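PDB 2YOC: pullulanase from Klebsiella oxytoca, which hydrolyses the alpha-1,6-glucosidic bonds of pullulan and of branched alpha-glucans, and is exported by a type 2 secretion system. Local coordinates for residues A707-N711 with F720-L724; R723-V728 with L771-M776; D763-H767 with D787-A791; A777-A781 with G805-P811; E939-L943 with S1021-Q1025. All coordinates share one frame. Residue numbers count along the deposited sequence, not the author numbering.

Interaction 1. Residues A707-N711 with F720-L724; sequences ASQIN and FSDRL
A buried, polar contact joins two successive pieces of the parallel beta/alpha barrel: the loop between barrel strands 690-693 and 718-720, and the chain that leaves strand 718-720 to start helix 722-729. It illustrates how one amide side chain can bind a strand-to-helix turn. Residues 709-711 follow helical backbone angles but build no regular helix, and Gln-709 (-45/-50) sits nearest Phe-720, CA to CA 7.8 Å. With chi1 m, chi2 t and chi3 -76°, Gln-709 points toward the other segment. Its NE2 gives a nearly linear hydrogen bond to Asp-722 OD1 (3.0 Å, 171°) and a weak, bent one to Phe-720 O (3.0 Å, 124°). Asp-722 adopts the p rotamer, and its OD1 also takes a salt bridge from Arg-723 NH1 at 2.6 Å. The remaining guanidinium nitrogens of Arg-723 bond to the carbonyls of Pro-804 and Gly-805. The CA-to-CB bond of Phe-720 points away, and its ring meets Phe-692 and, edge-to-face, Phe-862. Ile-710 CD1 lies 4.4 Å from Arg-723 NH2.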
# COMPACT_ATOMS: atom_id res chain seq x y z
N ALA B 707 -27.41 -4.90 -9.54
CA ALA B 707 -27.80 -4.08 -8.38
C ALA B 707 -26.96 -4.54 -7.18
O ALA B 707 -27.45 -5.30 -6.32
CB ALA B 707 -29.29 -4.25 -8.07
N SER B 708 -25.65 -4.13 -7.17
CA SER B 708 -24.73 -4.54 -6.10
C SER B 708 -24.38 -3.39 -5.18
O SER B 708 -24.56 -2.22 -5.55
CB SER B 708 -23.47 -5.18 -6.68
OG SER B 708 -22.50 -4.24 -7.09
N GLN B 709 -23.86 -3.72 -3.96
CA GLN B 709 -23.41 -2.78 -2.93
C GLN B 709 -22.59 -1.68 -3.59
O GLN B 709 -22.87 -0.50 -3.39
CB GLN B 709 -22.53 -3.50 -1.89
CG GLN B 709 -23.16 -4.69 -1.20
CD GLN B 709 -22.13 -5.53 -0.47
OE1 GLN B 709 -21.37 -6.29 -1.10
NE2 GLN B 709 -22.10 -5.44 0.87
N ILE B 710 -21.61 -2.08 -4.43
CA ILE B 710 -20.73 -1.14 -5.12
C ILE B 710 -21.48 -0.27 -6.10
O ILE B 710 -21.30 0.96 -6.07
CB ILE B 710 -19.57 -1.89 -5.81
CG1 ILE B 710 -18.82 -2.82 -4.84
CG2 ILE B 710 -18.63 -0.89 -6.56
CD1 ILE B 710 -17.67 -2.18 -4.00
N ASN B 711 -22.28 -0.89 -6.99
CA ASN B 711 -23.00 -0.21 -8.05
C ASN B 711 -24.09 0.75 -7.57
O ASN B 711 -24.42 1.70 -8.28
CB ASN B 711 -23.54 -1.21 -9.06
CG ASN B 711 -22.48 -1.96 -9.84
OD1 ASN B 711 -21.38 -1.48 -10.08
ND2 ASN B 711 -22.79 -3.16 -10.30
N PHE B 720 -27.23 -4.79 2.41
CA PHE B 720 -26.72 -5.34 3.66
C PHE B 720 -25.21 -5.25 3.58
O PHE B 720 -24.62 -5.51 2.51
CB PHE B 720 -27.14 -6.82 3.85
CG PHE B 720 -28.53 -7.05 4.37
CD1 PHE B 720 -28.79 -7.07 5.74
CD2 PHE B 720 -29.59 -7.25 3.49
CE1 PHE B 720 -30.09 -7.28 6.22
CE2 PHE B 720 -30.90 -7.46 3.97
CZ PHE B 720 -31.14 -7.49 5.33
N SER B 721 -24.58 -4.83 4.69
CA SER B 721 -23.13 -4.76 4.77
C SER B 721 -22.60 -5.95 5.55
O SER B 721 -22.94 -6.16 6.73
CB SER B 721 -22.65 -3.45 5.35
OG SER B 721 -21.23 -3.42 5.36
N ASP B 722 -21.77 -6.73 4.85
CA ASP B 722 -21.11 -7.93 5.33
C ASP B 722 -19.77 -7.59 5.99
O ASP B 722 -19.19 -8.44 6.66
CB ASP B 722 -20.92 -8.92 4.15
CG ASP B 722 -20.36 -8.37 2.85
OD1 ASP B 722 -20.39 -7.14 2.64
OD2 ASP B 722 -19.95 -9.19 2.00
N ARG B 723 -19.31 -6.34 5.83
CA ARG B 723 -18.05 -5.86 6.37
C ARG B 723 -18.01 -5.87 7.87
O ARG B 723 -17.13 -6.50 8.45
CB ARG B 723 -17.70 -4.47 5.84
CG ARG B 723 -17.12 -4.47 4.44
CD ARG B 723 -18.22 -4.43 3.45
NE ARG B 723 -17.75 -4.05 2.13
CZ ARG B 723 -17.96 -4.77 1.05
NH1 ARG B 723 -18.60 -5.92 1.13
NH2 ARG B 723 -17.55 -4.34 -0.13
N LEU B 724 -18.93 -5.14 8.53
CA LEU B 724 -18.95 -5.10 10.00
C LEU B 724 -19.36 -6.48 10.52
O LEU B 724 -18.73 -6.99 11.45
CB LEU B 724 -19.88 -4.00 10.52
CG LEU B 724 -20.10 -3.88 12.02
CD1 LEU B 724 -20.16 -2.44 12.44
CD2 LEU B 724 -21.39 -4.58 12.43

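Interaction 2. Residues R723-V728 with L771-M776; sequences RLRDSV and LTRLGM
Both segments are regular alpha-helix, 723-728 from helix 722-729 and 771-776 from the C-terminal end of helix 762-776. Their short axes approach to 8.2 Å, with 138° between the N-to-C directions and a signed crossing angle of -138°, so they pack in a steeply inclined antiparallel sense. The nearest CA atoms, those of Leu-724 and Thr-772, are 4.8 Å apart. Such closeness depends on Gly-775: a CB there would fall 2.7 Å from Leu-724 CB, a clash. A glycine at the crossing lets two helices come close, here within the segment linking barrel strands 718-720 and 814-816. Leu-724 sets its CB over Gly-775 and, with chi1 t and chi2 141°, between the usual wells, carries CD1 on along the helix backbone, 3.5 Å from Thr-772 O, 3.8 Å from Met-776 N and 4.0 Å from CG of Met-776, a selenomethionine. One turn on, Ser-727 (chi1 m) sends its OG back to Arg-723 O, 2.9 Å, which leaves this hydroxyl against Leu-771 CB at 3.1 Å, while Ser-727 CB is 3.3 Å from Thr-772 OG1. That threonine hydroxyl bonds within its own helix to Leu-768 O. Val-728 CG2 lies 3.7 Å from Thr-772 OG1, and the valine also touches Ser-850 and Thr-853 of helix 840-855. Arg-723 meets Leu-771 through its aliphatic part, CG to CD2 4.2 Å, before its guanidinium departs for the carbonyl of Gly-805.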
# COMPACT_ATOMS: atom_id res chain seq x y z
N ARG B 723 -19.31 -6.34 5.83
CA ARG B 723 -18.05 -5.86 6.37
C ARG B 723 -18.01 -5.87 7.87
O ARG B 723 -17.13 -6.50 8.45
CB ARG B 723 -17.70 -4.47 5.84
CG ARG B 723 -17.12 -4.47 4.44
CD ARG B 723 -18.22 -4.43 3.45
NE ARG B 723 -17.75 -4.05 2.13
CZ ARG B 723 -17.96 -4.77 1.05
NH1 ARG B 723 -18.60 -5.92 1.13
NH2 ARG B 723 -17.55 -4.34 -0.13
N LEU B 724 -18.93 -5.14 8.53
CA LEU B 724 -18.95 -5.10 10.00
C LEU B 724 -19.36 -6.48 10.52
O LEU B 724 -18.73 -6.99 11.45
CB LEU B 724 -19.88 -4.00 10.52
CG LEU B 724 -20.10 -3.88 12.02
CD1 LEU B 724 -20.16 -2.44 12.44
CD2 LEU B 724 -21.39 -4.58 12.43
N ARG B 725 -20.35 -7.10 9.84
CA ARG B 725 -20.92 -8.41 10.17
C ARG B 725 -19.86 -9.42 10.43
O ARG B 725 -19.82 -9.98 11.52
CB ARG B 725 -21.83 -8.88 9.05
CG ARG B 725 -22.47 -10.21 9.34
CD ARG B 725 -22.93 -10.84 8.06
NE ARG B 725 -21.82 -11.36 7.26
CZ ARG B 725 -21.90 -11.63 5.96
NH1 ARG B 725 -23.02 -11.37 5.29
NH2 ARG B 725 -20.85 -12.11 5.32
N ASP B 726 -18.98 -9.63 9.46
CA ASP B 726 -17.89 -10.59 9.52
C ASP B 726 -16.80 -10.22 10.53
O ASP B 726 -16.18 -11.11 11.11
CB ASP B 726 -17.30 -10.82 8.12
CG ASP B 726 -18.11 -11.75 7.23
OD1 ASP B 726 -19.07 -12.39 7.72
OD2 ASP B 726 -17.74 -11.90 6.06
N SER B 727 -16.58 -8.92 10.76
CA SER B 727 -15.56 -8.46 11.70
C SER B 727 -15.96 -8.72 13.11
O SER B 727 -15.14 -9.17 13.89
CB SER B 727 -15.27 -6.98 11.49
OG SER B 727 -14.79 -6.79 10.17
N VAL B 728 -17.23 -8.43 13.44
CA VAL B 728 -17.79 -8.61 14.78
C VAL B 728 -18.09 -10.09 15.07
O VAL B 728 -17.72 -10.58 16.13
CB VAL B 728 -19.01 -7.67 15.02
CG1 VAL B 728 -19.49 -7.72 16.46
CG2 VAL B 728 -18.66 -6.23 14.64
N LEU B 771 -12.41 -2.46 10.06
CA LEU B 771 -13.67 -2.74 9.36
C LEU B 771 -14.88 -2.42 10.22
O LEU B 771 -15.82 -1.80 9.72
CB LEU B 771 -13.73 -4.18 8.81
CG LEU B 771 -12.87 -4.53 7.56
CD1 LEU B 771 -12.81 -6.03 7.35
CD2 LEU B 771 -13.39 -3.88 6.29
N THR B 772 -14.83 -2.74 11.53
CA THR B 772 -15.90 -2.42 12.47
C THR B 772 -16.15 -0.90 12.54
O THR B 772 -17.28 -0.45 12.32
CB THR B 772 -15.64 -3.09 13.82
OG1 THR B 772 -15.52 -4.50 13.59
CG2 THR B 772 -16.74 -2.82 14.87
N ARG B 773 -15.09 -0.12 12.80
CA ARG B 773 -15.16 1.35 12.88
C ARG B 773 -15.82 1.91 11.63
O ARG B 773 -16.85 2.58 11.73
CB ARG B 773 -13.76 1.95 13.09
CG ARG B 773 -13.22 1.74 14.53
CD ARG B 773 -11.95 2.52 14.81
NE ARG B 773 -10.80 1.91 14.15
CZ ARG B 773 -9.87 1.20 14.79
NH1 ARG B 773 -9.94 1.04 16.11
NH2 ARG B 773 -8.86 0.67 14.12
N LEU B 774 -15.29 1.55 10.45
CA LEU B 774 -15.83 1.98 9.18
C LEU B 774 -17.36 1.71 9.10
O LEU B 774 -18.12 2.62 8.72
CB LEU B 774 -15.07 1.29 8.05
CG LEU B 774 -15.37 1.75 6.63
CD1 LEU B 774 -15.28 3.27 6.48
CD2 LEU B 774 -14.44 1.08 5.66
N GLY B 775 -17.78 0.50 9.53
CA GLY B 775 -19.17 0.08 9.58
C GLY B 775 -19.97 0.95 10.54
O GLY B 775 -21.03 1.47 10.16
N MSE B 776 -19.44 1.18 11.77
CA MSE B 776 -20.09 2.03 12.78
C MSE B 776 -20.32 3.46 12.25
O MSE B 776 -21.28 4.11 12.65
CB MSE B 776 -19.28 2.07 14.06
CG MSE B 776 -19.22 0.72 14.72
SE MSE B 776 -18.64 0.84 16.53
CE MSE B 776 -20.24 1.73 17.35

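Interaction 3. Residues D763-H767 with D787-A791; sequences DQVRH and DKDGA
An Asx turn combined with a type I beta turn shapes the loop 787-791, which presents a lysine to helix 763-767 in a four-residue salt-bridge network. Asp-787 OD1 accepts from Asp-789 N (3.0 Å) and Ala-791 N (2.8 Å), and Gly-790 N bonds to Asp-787 O at 3.0 Å. Gly-790 lies at 93/1, where a CB would collide with the carbonyl oxygen of Asp-789. Arg-766 CA and Lys-788 CA are nearest, 5.3 Å apart. Lys-788 (chi1 p, chi2 and chi3 t, chi4 p) extends across the side of the helix, its CD 3.7 Å from His-767 CB. Its NZ forms salt bridges with Asp-763 OD2 (3.2 Å, weak as a hydrogen bond) and, closer, Asp-789 OD2 (2.8 Å), offsetting the like charges of Asp-763 OD1 and Asp-789 OD1, 3.3 Å apart. Arg-766 NH2 lies 3.5 Å from Asp-763 OD1, a salt bridge within the helix. The loop connects strands 784-786 and 792-794 beside the N-terminal part of helix 762-776, with Gly-790 hydrogen-bonded through its backbone to a second subunit.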
# COMPACT_ATOMS: atom_id res chain seq x y z
N ASP B 763 -2.13 -7.87 13.61
CA ASP B 763 -2.54 -7.05 12.46
C ASP B 763 -3.85 -7.56 11.94
O ASP B 763 -4.68 -6.76 11.48
CB ASP B 763 -1.50 -7.08 11.36
CG ASP B 763 -1.69 -5.99 10.31
OD1 ASP B 763 -1.64 -4.79 10.68
OD2 ASP B 763 -1.82 -6.34 9.11
N GLN B 764 -4.05 -8.88 11.98
CA GLN B 764 -5.29 -9.50 11.54
C GLN B 764 -6.38 -8.99 12.45
O GLN B 764 -7.40 -8.55 11.93
CB GLN B 764 -5.21 -11.03 11.60
CG GLN B 764 -4.43 -11.70 10.48
CD GLN B 764 -4.61 -13.19 10.55
OE1 GLN B 764 -4.20 -13.86 11.52
NE2 GLN B 764 -5.28 -13.75 9.55
N VAL B 765 -6.15 -8.97 13.80
CA VAL B 765 -7.16 -8.46 14.72
C VAL B 765 -7.43 -6.94 14.56
O VAL B 765 -8.60 -6.52 14.52
CB VAL B 765 -7.11 -9.00 16.18
CG1 VAL B 765 -5.82 -8.63 16.89
CG2 VAL B 765 -8.32 -8.54 16.98
N ARG B 766 -6.36 -6.15 14.37
CA ARG B 766 -6.44 -4.70 14.15
C ARG B 766 -7.28 -4.36 12.89
O ARG B 766 -7.98 -3.34 12.88
CB ARG B 766 -5.05 -4.08 14.02
CG ARG B 766 -4.40 -3.69 15.31
CD ARG B 766 -3.12 -2.88 15.10
NE ARG B 766 -2.13 -3.56 14.26
CZ ARG B 766 -1.03 -4.13 14.73
NH1 ARG B 766 -0.74 -4.07 16.02
NH2 ARG B 766 -0.18 -4.74 13.90
N HIS B 767 -7.19 -5.20 11.84
CA HIS B 767 -7.92 -5.02 10.60
C HIS B 767 -9.42 -5.21 10.79
O HIS B 767 -10.21 -4.57 10.09
CB HIS B 767 -7.39 -5.93 9.49
CG HIS B 767 -7.98 -5.63 8.15
ND1 HIS B 767 -8.84 -6.53 7.53
CD2 HIS B 767 -7.88 -4.52 7.38
CE1 HIS B 767 -9.19 -5.96 6.38
NE2 HIS B 767 -8.62 -4.77 6.24
N ASP B 787 -5.84 3.89 9.77
CA ASP B 787 -5.85 2.43 9.72
C ASP B 787 -5.01 1.71 10.79
O ASP B 787 -4.40 2.35 11.66
CB ASP B 787 -5.61 1.90 8.29
CG ASP B 787 -4.17 1.84 7.81
OD1 ASP B 787 -3.28 2.38 8.51
OD2 ASP B 787 -3.93 1.24 6.72
N LYS B 788 -4.97 0.36 10.69
CA LYS B 788 -4.25 -0.58 11.56
C LYS B 788 -2.75 -0.32 11.60
O LYS B 788 -2.08 -0.82 12.51
CB LYS B 788 -4.51 -2.03 11.12
CG LYS B 788 -4.18 -2.32 9.66
CD LYS B 788 -4.33 -3.79 9.28
CE LYS B 788 -3.86 -4.02 7.87
NZ LYS B 788 -2.47 -3.55 7.63
N ASP B 789 -2.23 0.44 10.61
CA ASP B 789 -0.82 0.80 10.45
C ASP B 789 -0.52 2.28 10.69
O ASP B 789 0.64 2.69 10.64
CB ASP B 789 -0.32 0.40 9.06
CG ASP B 789 -0.46 -1.07 8.77
OD1 ASP B 789 -0.30 -1.89 9.72
OD2 ASP B 789 -0.70 -1.42 7.60
N GLY B 790 -1.55 3.08 10.95
CA GLY B 790 -1.36 4.51 11.18
C GLY B 790 -1.52 5.37 9.94
O GLY B 790 -1.41 6.59 10.04
N ALA B 791 -1.83 4.77 8.78
CA ALA B 791 -2.07 5.51 7.54
C ALA B 791 -3.49 6.08 7.49
O ALA B 791 -4.45 5.45 7.99
CB ALA B 791 -1.85 4.62 6.34

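Interaction 4. Residues A777-A781 with G805-P811; sequences AGNLA and GGYAADP
Asn-779 and Leu-780 supply the side chains that define this buried loop-to-loop contact. Asn-779, with left-handed backbone angles (36/55), takes chi1 t and chi2 72°, which carries ND2 to Gly-805 O in a straight hydrogen bond (2.8 Å, 169°) and to within 3.2 Å of Tyr-807 CD2. Leu-780 (m, t) has its CA-to-CB bond pointing away overall, yet its CD2 curls back over the second loop, 3.9 Å from Ala-808 CB and 4.1 Å from Pro-811 CD. Tyr-807, chi1 p at -144/-19, likewise starts away; its hydroxyl bonds to Thr-719 OG1 on the barrel strand 718-720. The backbones run in opposite directions, Gly-778 facing Pro-811, Leu-780 facing Ala-808 and Ala-781 facing Gly-806 at CA separations of 4.2 to 4.5 Å. They form a single beta bridge just after a Schellman motif, whose C-prime residue Gly-778 (70/32) ends helix 762-776. Asn-779 O accepts from both Tyr-807 N and Ala-808 N (3.2 Å each), and Ala-781 N donates to Ala-808 O (3.0 Å), an oxygen that also receives a CA-H...O contact from Leu-780 CA at 3.5 Å. The glycines permit the close approach: a CB on Gly-778 would strike Pro-811 CB, and one on Gly-806 would come 2.3 Å from Leu-780 O. Beside them, Ala-781 CA rests 3.8 Å from Gly-806 C.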
# COMPACT_ATOMS: atom_id res chain seq x y z
N ALA B 777 -19.46 3.91 11.30
CA ALA B 777 -19.57 5.21 10.66
C ALA B 777 -20.34 5.09 9.32
O ALA B 777 -20.14 5.89 8.40
CB ALA B 777 -18.20 5.82 10.47
N GLY B 778 -21.22 4.09 9.24
CA GLY B 778 -22.06 3.86 8.07
C GLY B 778 -21.40 3.37 6.80
O GLY B 778 -21.87 3.70 5.72
N ASN B 779 -20.30 2.60 6.92
CA ASN B 779 -19.56 2.01 5.79
C ASN B 779 -19.46 2.87 4.51
O ASN B 779 -19.84 2.45 3.42
CB ASN B 779 -20.06 0.58 5.50
CG ASN B 779 -18.98 -0.27 4.91
OD1 ASN B 779 -18.03 -0.68 5.58
ND2 ASN B 779 -19.05 -0.46 3.63
N LEU B 780 -18.95 4.09 4.66
CA LEU B 780 -18.84 5.05 3.57
C LEU B 780 -17.55 4.93 2.76
O LEU B 780 -16.49 4.71 3.32
CB LEU B 780 -19.03 6.48 4.10
CG LEU B 780 -20.33 6.74 4.88
CD1 LEU B 780 -20.34 8.13 5.48
CD2 LEU B 780 -21.55 6.55 4.01
N ALA B 781 -17.63 5.12 1.46
CA ALA B 781 -16.49 5.04 0.57
C ALA B 781 -15.53 6.20 0.74
O ALA B 781 -14.36 6.06 0.42
CB ALA B 781 -16.98 5.00 -0.87
N GLY B 805 -13.74 -1.87 1.26
CA GLY B 805 -14.52 -2.03 2.49
C GLY B 805 -15.70 -1.12 2.49
O GLY B 805 -16.84 -1.59 2.43
N GLY B 806 -15.43 0.18 2.47
CA GLY B 806 -16.46 1.20 2.40
C GLY B 806 -16.92 1.33 0.97
O GLY B 806 -16.11 1.22 0.06
N TYR B 807 -18.23 1.54 0.77
CA TYR B 807 -18.81 1.64 -0.58
C TYR B 807 -19.94 2.64 -0.74
O TYR B 807 -20.26 2.99 -1.89
CB TYR B 807 -19.30 0.26 -1.11
CG TYR B 807 -20.36 -0.40 -0.26
CD1 TYR B 807 -21.70 -0.11 -0.42
CD2 TYR B 807 -20.01 -1.37 0.69
CE1 TYR B 807 -22.68 -0.73 0.36
CE2 TYR B 807 -20.98 -2.02 1.45
CZ TYR B 807 -22.31 -1.71 1.27
OH TYR B 807 -23.26 -2.36 2.03
N ALA B 808 -20.57 3.04 0.39
CA ALA B 808 -21.75 3.89 0.39
C ALA B 808 -21.52 5.37 0.26
O ALA B 808 -20.44 5.86 0.62
CB ALA B 808 -22.59 3.60 1.61
N ALA B 809 -22.55 6.10 -0.21
CA ALA B 809 -22.54 7.57 -0.27
C ALA B 809 -23.13 8.12 1.01
O ALA B 809 -22.61 9.11 1.51
CB ALA B 809 -23.33 8.07 -1.45
N ASP B 810 -24.19 7.49 1.55
CA ASP B 810 -24.83 7.92 2.81
C ASP B 810 -25.04 6.70 3.72
O ASP B 810 -25.22 5.58 3.21
CB ASP B 810 -26.18 8.64 2.56
CG ASP B 810 -26.10 9.85 1.64
OD1 ASP B 810 -25.78 10.96 2.14
OD2 ASP B 810 -26.35 9.69 0.42
N PRO B 811 -25.03 6.85 5.06
CA PRO B 811 -25.24 5.66 5.93
C PRO B 811 -26.60 4.97 5.72
O PRO B 811 -26.80 3.84 6.18
CB PRO B 811 -25.10 6.22 7.36
CG PRO B 811 -25.35 7.68 7.24
CD PRO B 811 -24.83 8.07 5.87

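Interaction 5. Residues E939-L943 with S1021-Q1025; sequences ELTEL and SAIQQ
Along helix 939-943, a face of side chains spaced three and four residues apart receives the first turn of the short helix 1022-1027, a compact example of helix packing led by one branched residue. Glu-939 (chi1 t, chi2 t) comes first: its OE2 lies 3.5 Å from Gln-1024 CG, while its polar partners are Leu-1032 N and Ser-1031 OG. Its backbone oxygen, bonded to Leu-943 N at 3.0 Å, is 3.9 Å from Ile-1023 CG2. Glu-942 follows, pointing toward the partner with CB 3.8 Å from Ile-1023 CG2. Leu-943 (m, t) then puts CD2 3.9 Å from that same methyl and 3.5 Å from Ser-1021 OG, with CD1 4.2 Å from Gln-1024 CD. Leu-943 CA and Ile-1023 CA are nearest, 6.7 Å apart. Ile-1023 (chi1 m, chi2 p) thus inserts CG2 among Glu-939, Glu-942 and Leu-943. Ser-1021 holds the N-cap position, its O accepting from Gln-1025 N at 2.8 Å. Gln-1024 bonds to Val-1053 N on strand 1050-1057, and on another side of helix 927-945 Leu-940 meets Ala-852 and Met-855 of helix 840-855, so the long helix lies between helix 840-855 and the C-terminal beta-sheet with its short helix 1022-1027.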
# COMPACT_ATOMS: atom_id res chain seq x y z
N GLU B 939 -31.66 -1.30 26.47
CA GLU B 939 -30.71 -0.22 26.81
C GLU B 939 -30.14 0.40 25.52
O GLU B 939 -30.30 1.60 25.30
CB GLU B 939 -29.57 -0.78 27.67
CG GLU B 939 -28.92 0.21 28.62
CD GLU B 939 -27.98 -0.44 29.63
OE1 GLU B 939 -28.48 -1.22 30.48
OE2 GLU B 939 -26.75 -0.19 29.56
N LEU B 940 -29.56 -0.45 24.64
CA LEU B 940 -28.93 -0.12 23.37
C LEU B 940 -29.85 0.59 22.40
O LEU B 940 -29.44 1.56 21.76
CB LEU B 940 -28.35 -1.40 22.73
CG LEU B 940 -27.15 -2.08 23.40
CD1 LEU B 940 -26.73 -3.30 22.61
CD2 LEU B 940 -25.95 -1.16 23.49
N THR B 941 -31.11 0.11 22.28
CA THR B 941 -32.08 0.71 21.38
C THR B 941 -32.51 2.06 21.93
O THR B 941 -32.64 3.02 21.15
CB THR B 941 -33.27 -0.25 21.07
OG1 THR B 941 -34.03 -0.51 22.25
CG2 THR B 941 -32.85 -1.55 20.38
N GLU B 942 -32.70 2.15 23.26
CA GLU B 942 -33.09 3.40 23.93
C GLU B 942 -32.04 4.47 23.65
O GLU B 942 -32.38 5.59 23.24
CB GLU B 942 -33.32 3.20 25.44
CG GLU B 942 -34.65 2.51 25.75
CD GLU B 942 -35.02 2.35 27.21
OE1 GLU B 942 -34.66 1.31 27.82
OE2 GLU B 942 -35.74 3.23 27.72
N LEU B 943 -30.75 4.09 23.78
CA LEU B 943 -29.60 4.93 23.49
C LEU B 943 -29.64 5.48 22.06
O LEU B 943 -29.54 6.69 21.87
CB LEU B 943 -28.29 4.17 23.74
CG LEU B 943 -27.95 3.90 25.22
CD1 LEU B 943 -26.89 2.84 25.34
CD2 LEU B 943 -27.55 5.16 25.94
N SER B 1021 -24.78 8.43 30.02
CA SER B 1021 -26.16 8.62 29.62
C SER B 1021 -27.13 8.33 30.77
O SER B 1021 -26.95 7.35 31.52
CB SER B 1021 -26.51 7.71 28.44
OG SER B 1021 -27.79 8.05 27.92
N ALA B 1022 -28.17 9.19 30.90
CA ALA B 1022 -29.24 9.04 31.89
C ALA B 1022 -29.87 7.66 31.74
O ALA B 1022 -30.13 7.02 32.75
CB ALA B 1022 -30.29 10.11 31.68
N ILE B 1023 -30.02 7.17 30.47
CA ILE B 1023 -30.52 5.84 30.08
C ILE B 1023 -29.70 4.76 30.82
O ILE B 1023 -30.28 3.89 31.48
CB ILE B 1023 -30.50 5.67 28.51
CG1 ILE B 1023 -31.53 6.57 27.79
CG2 ILE B 1023 -30.73 4.23 28.08
CD1 ILE B 1023 -31.08 7.97 27.41
N GLN B 1024 -28.35 4.88 30.77
CA GLN B 1024 -27.43 3.94 31.42
C GLN B 1024 -27.37 4.10 32.95
O GLN B 1024 -27.23 3.10 33.66
CB GLN B 1024 -26.04 4.01 30.81
CG GLN B 1024 -25.94 3.23 29.51
CD GLN B 1024 -24.60 3.36 28.85
OE1 GLN B 1024 -24.08 4.46 28.60
NE2 GLN B 1024 -24.03 2.21 28.50
N GLN B 1025 -27.49 5.36 33.43
CA GLN B 1025 -27.50 5.68 34.87
C GLN B 1025 -28.76 5.11 35.53
O GLN B 1025 -28.68 4.55 36.62
CB GLN B 1025 -27.38 7.19 35.13
CG GLN B 1025 -26.04 7.81 34.70
CD GLN B 1025 -25.81 9.19 35.28
OE1 GLN B 1025 -25.09 9.36 36.28
NE2 GLN B 1025 -26.39 10.21 34.66

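Overall arrangement
Followed from the N terminus, interaction 1 closes a short loop around barrel strand 718-720, and interaction 2 starts on the same helix, sharing Arg-723 and Leu-724, to close a wider loop within the connection to strand 814-816. Interaction 3 opens on helix 762-776 before interaction 2 closes on it, so the two cross, and interaction 4 crosses interaction 3, bringing the end of that helix to the approach to strand 814-816. Arg-723 NE, 2.6 Å from Gly-805 O, links interactions 1 and 2 to interaction 4. Interaction 5 closes separately in the C-terminal region, its centre about 22 Å from that of interaction 2.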